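Local coordinates for acidic lectin (PDB 1F9K), which binds galactose-type sugars as a calcium- and manganese-containing legume lectin and acts as an agglutinin, probably by cross-linking cell-surface glycans, at residues E32-L36 / L209-T213. The protein carries 3 engineered substitutions. Sequence-based numbering, arbitrary orientation.
Sequences ELTKL and LSATT
L33 and T34 lie against A211 and T213 between the two sheets of the legume lectin sandwich, a worked example of a loop joined to a strand by side-chain packing, with no hydrogen bond from one segment to the other. The apolar part centres on the A211 methyl. CD1 of L33 reaches A211 CB at 3.8 Å, and CD2 rests 3.9 Å from the carbonyl O of L209; with chi1 at -69°, CG stands anti to the carbonyl carbon, and the branch is sent along the strand toward L209. I225 of strand 222-233, in the opposing sheet, and L90 of strand 88-95, next to 204-213, also touch L33. Further along the strand, the T34 methyl CG2 meets the same A211 CB, also at 3.8 Å.

The threonine hydroxyls are spent on outside partners: T34 OG1 bonds H223 ND1, and T213 OG1 takes the backbone N of S46. T212, whose CB points away from the loop, bonds the carbonyl O of G105 through OG1, which ties this end of the strand to a residue lining the galactoside pocket. Across the contact, the side chains of T34 and T213 pass alongside each other, running opposite ways, with T213 CG2 3.7 Å from T34 OG1.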
# COMPACT_ATOMS: atom_id res chain seq x y z
N GLU A 32 19.44 -3.84 17.08
CA GLU A 32 18.72 -4.86 17.84
C GLU A 32 17.91 -4.21 18.96
O GLU A 32 18.46 -3.75 19.95
CB GLU A 32 19.71 -5.85 18.44
CG GLU A 32 19.06 -7.07 19.08
CD GLU A 32 20.06 -7.98 19.79
OE1 GLU A 32 20.69 -7.51 20.76
OE2 GLU A 32 20.21 -9.15 19.37
N LEU A 33 16.59 -4.20 18.79
CA LEU A 33 15.71 -3.57 19.76
C LEU A 33 15.51 -4.30 21.10
O LEU A 33 15.38 -3.65 22.15
CB LEU A 33 14.34 -3.30 19.11
CG LEU A 33 14.31 -2.22 18.01
CD1 LEU A 33 12.96 -2.23 17.31
CD2 LEU A 33 14.59 -0.86 18.63
N THR A 34 15.47 -5.63 21.06
CA THR A 34 15.26 -6.43 22.26
C THR A 34 16.31 -7.52 22.38
O THR A 34 17.00 -7.83 21.41
CB THR A 34 13.86 -7.10 22.24
OG1 THR A 34 13.77 -8.05 21.16
CG2 THR A 34 12.79 -6.06 22.07
N LYS A 35 16.42 -8.11 23.58
CA LYS A 35 17.41 -9.17 23.80
C LYS A 35 16.77 -10.50 24.16
O LYS A 35 15.78 -10.55 24.88
CB LYS A 35 18.40 -8.77 24.88
CG LYS A 35 19.24 -7.57 24.52
CD LYS A 35 20.44 -7.39 25.43
CE LYS A 35 21.17 -6.11 25.08
NZ LYS A 35 21.41 -6.02 23.61
N LEU A 36 17.37 -11.59 23.68
CA LEU A 36 16.86 -12.92 23.94
C LEU A 36 17.60 -13.60 25.09
O LEU A 36 17.12 -14.59 25.65
CB LEU A 36 16.96 -13.75 22.67
CG LEU A 36 15.74 -14.60 22.29
CD1 LEU A 36 14.44 -13.75 22.27
CD2 LEU A 36 16.02 -15.24 20.92
N LEU A 209 11.27 3.86 16.91
CA LEU A 209 10.98 2.44 16.73
C LEU A 209 11.07 1.77 18.10
O LEU A 209 12.00 2.01 18.85
CB LEU A 209 12.00 1.82 15.79
CG LEU A 209 11.86 2.26 14.34
CD1 LEU A 209 13.06 1.81 13.53
CD2 LEU A 209 10.59 1.64 13.75
N SER A 210 10.09 0.92 18.42
CA SER A 210 10.08 0.25 19.72
C SER A 210 9.65 -1.22 19.60
O SER A 210 8.96 -1.59 18.66
CB SER A 210 9.12 0.99 20.67
OG SER A 210 9.06 0.36 21.93
N ALA A 211 10.09 -2.04 20.55
CA ALA A 211 9.75 -3.47 20.57
C ALA A 211 9.89 -4.07 21.98
O ALA A 211 10.66 -3.58 22.80
CB ALA A 211 10.61 -4.26 19.57
N THR A 212 9.14 -5.14 22.24
CA THR A 212 9.16 -5.79 23.55
C THR A 212 8.96 -7.30 23.50
O THR A 212 8.25 -7.81 22.65
CB THR A 212 8.04 -5.23 24.43
OG1 THR A 212 6.77 -5.43 23.78
CG2 THR A 212 8.25 -3.77 24.67
N THR A 213 9.58 -8.01 24.44
CA THR A 213 9.40 -9.45 24.51
C THR A 213 8.45 -9.73 25.66
O THR A 213 8.24 -8.86 26.52
CB THR A 213 10.73 -10.21 24.72
OG1 THR A 213 11.37 -9.77 25.92
CG2 THR A 213 11.64 -9.99 23.53